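Local atomic coordinates of uncharacterized protein (Bacteroides caccae, PDB entry 3NO2), a protein that is of unknown function but folds as a six-bladed beta-propeller, a scaffold that in many propeller proteins carries a binding or catalytic site near its central channel. Residues 7-19 / 38-52. Sequence-based numbering, arbitrary orientation. Where two conformers were deposited one is given.
Sequences LLVGGSGWNKIAI and ECNSVAATKAGEILF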
ATOM      1  N   LEU A   7       0.712 -12.711  -8.043  1.00  7.63           N
ATOM      2  CA  LEU A   7       0.446 -11.436  -7.367  1.00  6.73           C
ATOM      3  C   LEU A   7      -0.208 -11.694  -6.035  1.00  6.95           C
ATOM      4  O   LEU A   7      -1.261 -12.309  -5.954  1.00  7.26           O
ATOM      5  CB  LEU A   7      -0.458 -10.553  -8.213  1.00  6.52           C
ATOM      6  CG  LEU A   7       0.093 -10.206  -9.579  1.00  8.24           C
ATOM      7  CD1 LEU A   7      -1.040  -9.609 -10.471  1.00 10.52           C
ATOM      8  CD2 LEU A   7       1.296  -9.285  -9.531  1.00 10.20           C
ATOM      9  N   LEU A   8       0.445 -11.249  -4.991  1.00  6.36           N
ATOM     10  CA  LEU A   8      -0.090 -11.265  -3.619  1.00  6.11           C
ATOM     11  C   LEU A   8      -0.966 -10.011  -3.467  1.00  6.65           C
ATOM     12  O   LEU A   8      -0.507  -8.922  -3.775  1.00  6.46           O
ATOM     13  CB  LEU A   8       1.049 -11.268  -2.603  1.00  6.73           C
ATOM     14  CG  LEU A   8       0.715 -11.203  -1.123  1.00  6.34           C
ATOM     15  CD1 LEU A   8      -0.033 -12.455  -0.655  1.00  8.25           C
ATOM     16  CD2 LEU A   8       1.979 -10.939  -0.298  1.00  7.69           C
ATOM     17  N   VAL A   9      -2.177 -10.173  -3.003  1.00  6.26           N
ATOM     18  CA  VAL A   9      -3.148  -9.047  -2.896  1.00  5.99           C
ATOM     19  C   VAL A   9      -3.908  -9.123  -1.575  1.00  6.43           C
ATOM     20  O   VAL A   9      -4.092 -10.199  -0.972  1.00  6.66           O
ATOM     21  CB  VAL A   9      -4.165  -9.018  -4.064  1.00  5.96           C
ATOM     22  CG1 VAL A   9      -3.435  -8.686  -5.382  1.00  7.37           C
ATOM     23  CG2 VAL A   9      -4.973 -10.325  -4.210  1.00  7.48           C
ATOM     24  N   GLY A  10      -4.430  -7.970  -1.176  1.00  6.24           N
ATOM     25  CA  GLY A  10      -5.306  -7.865  -0.055  1.00  5.48           C
ATOM     26  C   GLY A  10      -6.059  -6.557  -0.142  1.00  6.11           C
ATOM     27  O   GLY A  10      -5.802  -5.735  -1.047  1.00  5.89           O
ATOM     28  N   GLY A  11      -6.976  -6.302   0.764  1.00  5.09           N
ATOM     29  CA  GLY A  11      -7.661  -5.026   0.793  1.00  4.66           C
ATOM     30  C   GLY A  11      -8.619  -4.861   1.910  1.00  5.06           C
ATOM     31  O   GLY A  11      -9.191  -5.848   2.423  1.00  6.16           O
ATOM     32  N   SER A  12      -8.884  -3.605   2.272  1.00  5.14           N
ATOM     33  CA  SER A  12      -9.848  -3.288   3.280  1.00  6.34           C
ATOM     34  C   SER A  12     -11.199  -3.823   2.833  1.00  6.23           C
ATOM     35  O   SER A  12     -11.603  -3.636   1.673  1.00  7.02           O
ATOM     36  CB  SER A  12      -9.899  -1.778   3.446  1.00  6.63           C
ATOM     37  OG  SER A  12     -10.844  -1.429   4.431  1.00  6.62           O
ATOM     38  N   GLY A  13     -11.951  -4.433   3.755  1.00  7.39           N
ATOM     39  CA  GLY A  13     -13.279  -4.959   3.418  1.00  8.10           C
ATOM     40  C   GLY A  13     -13.236  -6.302   2.702  1.00  8.70           C
ATOM     41  O   GLY A  13     -14.294  -6.786   2.256  1.00 10.95           O
ATOM     42  N   TRP A  14     -12.068  -6.910   2.543  1.00  6.98           N
ATOM     43  CA  TRP A  14     -11.913  -8.274   2.040  1.00  6.82           C
ATOM     44  C   TRP A  14     -11.265  -9.071   3.137  1.00  7.39           C
ATOM     45  O   TRP A  14     -10.191  -8.746   3.629  1.00  7.89           O
ATOM     46  CB  TRP A  14     -10.980  -8.302   0.821  1.00  8.28           C
ATOM     47  CG  TRP A  14     -10.936  -9.582   0.060  1.00  8.24           C
ATOM     48  CD1 TRP A  14     -11.726 -10.688   0.231  1.00 13.02           C
ATOM     49  CD2 TRP A  14     -10.017  -9.914  -0.986  1.00  8.93           C
ATOM     50  NE1 TRP A  14     -11.356 -11.683  -0.654  1.00 14.88           N
ATOM     51  CE2 TRP A  14     -10.333 -11.214  -1.436  1.00 12.20           C
ATOM     52  CE3 TRP A  14      -8.981  -9.219  -1.612  1.00 10.46           C
ATOM     53  CZ2 TRP A  14      -9.637 -11.840  -2.481  1.00 13.25           C
ATOM     54  CZ3 TRP A  14      -8.277  -9.867  -2.632  1.00 12.45           C
ATOM     55  CH2 TRP A  14      -8.643 -11.120  -3.074  1.00 11.83           C
ATOM     56  N   ASN A  15     -11.956 -10.115   3.583  1.00  7.23           N
ATOM     57  CA  ASN A  15     -11.511 -10.922   4.718  1.00  8.37           C
ATOM     58  C   ASN A  15     -10.535 -12.043   4.433  1.00  9.45           C
ATOM     59  O   ASN A  15     -10.423 -12.995   5.229  1.00  9.45           O
ATOM     60  CB  ASN A  15     -12.736 -11.444   5.497  1.00 10.04           C
ATOM     61  CG  ASN A  15     -13.496 -12.530   4.737  1.00 17.66           C
ATOM     62  OD1 ASN A  15     -13.142 -12.938   3.614  1.00 19.65           O
ATOM     63  ND2 ASN A  15     -14.565 -13.038   5.368  1.00 30.89           N
ATOM     64  N   LYS A  16      -9.815 -11.941   3.315  0.50  7.92           N
ATOM     65  CA  LYS A  16      -8.764 -12.877   2.893  0.50  7.95           C
ATOM     66  C   LYS A  16      -7.611 -12.075   2.345  0.50  7.96           C
ATOM     67  O   LYS A  16      -7.821 -10.994   1.784  0.50  8.93           O
ATOM     68  CB  LYS A  16      -9.238 -13.795   1.736  0.50  7.15           C
ATOM     69  CG  LYS A  16     -10.438 -14.681   2.051  0.50 15.43           C
ATOM     70  CD  LYS A  16     -10.230 -15.618   3.199  0.50 15.66           C
ATOM     71  CE  LYS A  16     -11.517 -16.474   3.412  0.50 17.98           C
ATOM     72  NZ  LYS A  16     -11.436 -17.446   4.550  0.50 25.05           N
ATOM     73  N   ILE A  17      -6.397 -12.608   2.437  1.00  6.71           N
ATOM     74  CA  ILE A  17      -5.337 -12.237   1.496  1.00  7.69           C
ATOM     75  C   ILE A  17      -5.197 -13.403   0.513  1.00  7.42           C
ATOM     76  O   ILE A  17      -5.592 -14.530   0.822  1.00  7.68           O
ATOM     77  CB  ILE A  17      -3.996 -11.864   2.167  1.00  7.41           C
ATOM     78  CG1 ILE A  17      -3.465 -13.008   3.000  1.00  7.64           C
ATOM     79  CG2 ILE A  17      -4.222 -10.579   3.037  1.00  8.37           C
ATOM     80  CD1 ILE A  17      -2.104 -12.751   3.586  1.00 11.25           C
ATOM     81  N   ALA A  18      -4.706 -13.138  -0.676  1.00  7.60           N
ATOM     82  CA  ALA A  18      -4.732 -14.115  -1.739  1.00  7.35           C
ATOM     83  C   ALA A  18      -3.529 -13.985  -2.622  1.00  6.32           C
ATOM     84  O   ALA A  18      -2.915 -12.917  -2.712  1.00  7.16           O
ATOM     85  CB  ALA A  18      -6.035 -14.004  -2.557  1.00  7.86           C
ATOM     86  N   ILE A  19      -3.196 -15.069  -3.329  1.00  6.44           N
ATOM     87  CA  ILE A  19      -2.219 -15.038  -4.402  1.00  6.41           C
ATOM     88  C   ILE A  19      -2.932 -15.428  -5.682  1.00  6.28           C
ATOM     89  O   ILE A  19      -3.678 -16.421  -5.728  1.00  7.67           O
ATOM     90  CB  ILE A  19      -1.015 -15.976  -4.165  1.00  6.82           C
ATOM     91  CG1 ILE A  19      -0.271 -15.511  -2.912  1.00  8.13           C
ATOM     92  CG2 ILE A  19      -0.074 -15.996  -5.416  1.00  8.77           C
ATOM     93  CD1 ILE A  19       0.769 -16.509  -2.378  1.00 10.18           C
ATOM     94  N   GLU A  38      -8.246  -5.532   9.325  1.00  6.84           N
ATOM     95  CA  GLU A  38      -8.325  -4.743   8.120  1.00  6.14           C
ATOM     96  C   GLU A  38      -6.948  -4.763   7.507  1.00  6.11           C
ATOM     97  O   GLU A  38      -6.001  -4.284   8.160  1.00  5.34           O
ATOM     98  CB  GLU A  38      -8.735  -3.290   8.393  1.00  5.85           C
ATOM     99  CG  GLU A  38      -8.889  -2.451   7.139  1.00  6.00           C
ATOM    100  CD  GLU A  38      -8.977  -0.969   7.326  1.00  6.56           C
ATOM    101  OE1 GLU A  38      -8.586  -0.419   8.386  1.00  7.60           O
ATOM    102  OE2 GLU A  38      -9.385  -0.300   6.328  1.00  7.06           O
ATOM    103  N   CYS A  39      -6.810  -5.287   6.288  1.00  5.52           N
ATOM    104  CA  CYS A  39      -5.531  -5.391   5.597  1.00  5.00           C
ATOM    105  C   CYS A  39      -5.422  -4.401   4.461  1.00  6.85           C
ATOM    106  O   CYS A  39      -6.129  -4.499   3.457  1.00  6.42           O
ATOM    107  CB  CYS A  39      -5.298  -6.796   5.061  1.00  5.02           C
ATOM    108  SG  CYS A  39      -3.777  -6.943   4.115  1.00  6.68           S
ATOM    109  N   ASN A  40      -4.546  -3.406   4.662  1.00  5.42           N
ATOM    110  CA  ASN A  40      -4.166  -2.426   3.624  1.00  4.80           C
ATOM    111  C   ASN A  40      -2.741  -2.535   3.140  1.00  4.77           C
ATOM    112  O   ASN A  40      -2.352  -1.713   2.321  1.00  5.40           O
ATOM    113  CB  ASN A  40      -4.457  -1.000   4.104  1.00  5.31           C
ATOM    114  CG  ASN A  40      -5.951  -0.694   4.129  1.00  5.54           C
ATOM    115  OD1 ASN A  40      -6.616  -0.721   3.052  1.00  6.75           O
ATOM    116  ND2 ASN A  40      -6.498  -0.369   5.304  1.00  6.22           N
ATOM    117  N   SER A  41      -1.988  -3.520   3.633  1.00  4.50           N
ATOM    118  CA  SER A  41      -0.622  -3.767   3.214  1.00  4.58           C
ATOM    119  C   SER A  41      -0.307  -5.270   3.210  1.00  4.86           C
ATOM    120  O   SER A  41      -0.425  -5.945   4.235  1.00  6.01           O
ATOM    121  CB  SER A  41       0.379  -3.122   4.174  1.00  5.15           C
ATOM    122  OG  SER A  41       0.272  -1.686   4.091  1.00  5.49           O
ATOM    123  N   VAL A  42       0.129  -5.752   2.036  1.00  5.48           N
ATOM    124  CA  VAL A  42       0.749  -7.058   1.856  1.00  5.46           C
ATOM    125  C   VAL A  42       2.098  -6.885   1.180  1.00  6.04           C
ATOM    126  O   VAL A  42       2.292  -5.946   0.401  1.00  6.35           O
ATOM    127  CB  VAL A  42      -0.122  -8.046   1.033  1.00  5.83           C
ATOM    128  CG1 VAL A  42      -1.491  -8.262   1.659  1.00  6.97           C
ATOM    129  CG2 VAL A  42      -0.316  -7.620  -0.431  1.00  6.64           C
ATOM    130  N   ALA A  43       3.029  -7.792   1.439  1.00  5.98           N
ATOM    131  CA  ALA A  43       4.355  -7.743   0.828  1.00  6.48           C
ATOM    132  C   ALA A  43       4.944  -9.150   0.849  1.00  6.92           C
ATOM    133  O   ALA A  43       4.575  -9.981   1.669  1.00  7.17           O
ATOM    134  CB  ALA A  43       5.267  -6.744   1.584  1.00  8.32           C
ATOM    135  N   ALA A  44       5.819  -9.425  -0.110  1.00  7.62           N
ATOM    136  CA  ALA A  44       6.525 -10.714  -0.228  1.00  7.45           C
ATOM    137  C   ALA A  44       7.996 -10.499  -0.127  1.00  8.39           C
ATOM    138  O   ALA A  44       8.546  -9.514  -0.637  1.00 11.13           O
ATOM    139  CB  ALA A  44       6.195 -11.392  -1.551  1.00 10.71           C
ATOM    140  N   THR A  45       8.644 -11.456   0.505  1.00  8.24           N
ATOM    141  CA  THR A  45      10.120 -11.498   0.474  1.00  9.44           C
ATOM    142  C   THR A  45      10.569 -12.207  -0.792  1.00 11.71           C
ATOM    143  O   THR A  45       9.808 -12.915  -1.436  1.00 11.55           O
ATOM    144  CB  THR A  45      10.726 -12.224   1.673  1.00 10.03           C
ATOM    145  OG1 THR A  45      10.430 -13.610   1.576  1.00 10.61           O
ATOM    146  CG2 THR A  45      10.217 -11.662   3.017  1.00 11.44           C
ATOM    147  N   LYS A  46      11.838 -12.034  -1.130  1.00 13.21           N
ATOM    148  CA  LYS A  46      12.418 -12.726  -2.304  1.00 16.46           C
ATOM    149  C   LYS A  46      12.285 -14.221  -2.167  1.00 16.29           C
ATOM    150  O   LYS A  46      12.068 -14.917  -3.162  1.00 18.10           O
ATOM    151  CB  LYS A  46      13.876 -12.315  -2.480  1.00 18.56           C
ATOM    152  CG  LYS A  46      14.010 -10.916  -3.069  1.00 27.24           C
ATOM    153  N   ALA A  47      12.392 -14.704  -0.937  1.00 15.04           N
ATOM    154  CA  ALA A  47      12.259 -16.122  -0.639  1.00 16.26           C
ATOM    155  C   ALA A  47      10.827 -16.635  -0.670  1.00 15.87           C
ATOM    156  O   ALA A  47      10.622 -17.842  -0.574  1.00 19.98           O
ATOM    157  CB  ALA A  47      12.888 -16.455   0.673  1.00 18.55           C
ATOM    158  N   GLY A  48       9.842 -15.734  -0.792  1.00 12.94           N
ATOM    159  CA  GLY A  48       8.447 -16.142  -0.934  1.00 13.26           C
ATOM    160  C   GLY A  48       7.617 -16.126   0.347  1.00 12.35           C
ATOM    161  O   GLY A  48       6.500 -16.624   0.348  1.00 14.09           O
ATOM    162  N   GLU A  49       8.189 -15.607   1.429  1.00 10.77           N
ATOM    163  CA  GLU A  49       7.429 -15.421   2.671  1.00 11.04           C
ATOM    164  C   GLU A  49       6.518 -14.207   2.514  1.00  9.14           C
ATOM    165  O   GLU A  49       6.750 -13.353   1.655  1.00  9.47           O
ATOM    166  CB  GLU A  49       8.339 -15.224   3.864  1.00 12.07           C
ATOM    167  CG  GLU A  49       9.266 -16.440   4.121  1.00 17.40           C
ATOM    168  CD  GLU A  49      10.731 -16.064   4.243  1.00 26.47           C
ATOM    169  OE1 GLU A  49      11.252 -15.053   3.660  1.00 18.06           O
ATOM    170  OE2 GLU A  49      11.403 -16.836   4.961  1.00 33.18           O
ATOM    171  N   ILE A  50       5.485 -14.162   3.334  1.00  7.97           N
ATOM    172  CA  ILE A  50       4.379 -13.225   3.176  1.00  7.88           C
ATOM    173  C   ILE A  50       4.255 -12.381   4.448  1.00  8.34           C
ATOM    174  O   ILE A  50       4.139 -12.918   5.552  1.00  8.67           O
ATOM    175  CB  ILE A  50       3.090 -14.000   2.933  1.00  8.94           C
ATOM    176  CG1 ILE A  50       3.139 -14.645   1.551  1.00  9.63           C
ATOM    177  CG2 ILE A  50       1.863 -13.086   3.026  1.00 10.57           C
ATOM    178  CD1 ILE A  50       2.254 -15.874   1.456  1.00 15.17           C
ATOM    179  N   LEU A  51       4.308 -11.052   4.292  1.00  7.72           N
ATOM    180  CA  LEU A  51       4.157 -10.082   5.370  1.00  6.58           C
ATOM    181  C   LEU A  51       2.828  -9.345   5.143  1.00  6.49           C
ATOM    182  O   LEU A  51       2.530  -8.964   3.993  1.00  7.16           O
ATOM    183  CB  LEU A  51       5.293  -9.057   5.276  1.00  8.00           C
ATOM    184  CG  LEU A  51       5.203  -7.841   6.196  1.00  8.26           C
ATOM    185  CD1 LEU A  51       5.306  -8.202   7.698  1.00 11.10           C
ATOM    186  CD2 LEU A  51       6.287  -6.808   5.796  1.00  9.23           C
ATOM    187  N   PHE A  52       2.035  -9.155   6.183  1.00  6.21           N
ATOM    188  CA  PHE A  52       0.836  -8.326   6.041  1.00  5.92           C
ATOM    189  C   PHE A  52       0.523  -7.611   7.310  1.00  6.94           C
ATOM    190  O   PHE A  52       0.764  -8.127   8.410  1.00  6.96           O
ATOM    191  CB  PHE A  52      -0.384  -9.143   5.521  1.00  5.43           C
ATOM    192  CG  PHE A  52      -0.914 -10.204   6.451  1.00  7.16           C
ATOM    193  CD1 PHE A  52      -0.325 -11.459   6.520  1.00  7.17           C
ATOM    194  CD2 PHE A  52      -1.983  -9.938   7.245  1.00  7.67           C
ATOM    195  CE1 PHE A  52      -0.851 -12.415   7.369  1.00  7.87           C
ATOM    196  CE2 PHE A  52      -2.507 -10.889   8.098  1.00  7.51           C
ATOM    197  CZ  PHE A  52      -1.925 -12.123   8.173  1.00  8.67           C
TER
HETATM  198  O   HOH W   1      -9.208  -6.313   5.177  1.00  7.38           O
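Leu-8 and Ile-17, on paired strands of one blade of the six-bladed beta-propeller, pack against Val-42, Ile-50 and Phe-52 of the next blade. No backbone hydrogen bond links segments 7-19 and 38-52, and the apolar contacts between them are made by side chains; the axes of strands 7-10 and 41-44, nearly antiparallel, approach to 6.6 Å. Leu-8 lies slantwise over Val-42, its CG 3.8 Å from Val-42 CG2, and sets CD2 against Ile-50 CG2. Ile-17 points its two branches at different partners. With CG1 between the backbone N and the carbonyl carbon (chi1 59°), CD1 reaches over a face of the Phe-52 ring, 4.1 Å from the ring centroid and 28° off the normal, a CH-pi contact. Its CG2 branch instead lies 3.8 Å from both Cys-39 SG and Val-42 CG1, the side chains of Ile-17 and Val-42 running past each other in opposite directions. Strand 270-274 belongs to the same sheet as 6-10, and its Ile-274 touches Ile-19, Ala-44 and Ile-50, extending this apolar layer between blades.

Beyond the strands the contact turns polar. A water accepts from Cys-39 N and can donate to Gly-11 O, each at 2.8 Å, bridging the two backbones. The extended Glu-38 side chain brings its carboxylate to Ser-12, while Gln-80 hydrogen-bonds to Glu-38 OE1 and also to Asn-40 ND2. A bound citrate, probably from the crystallisation liquor, hydrogen-bonds to Glu-38, consistent with a pocket here. Two protein donors grip Glu-38 OE2 from different directions: Ser-12 OG, at 2.6 Å, arrives on the anti side and 16° out of the carboxylate plane, whereas Asn-40 ND2, at 3.1 Å, comes from above that plane.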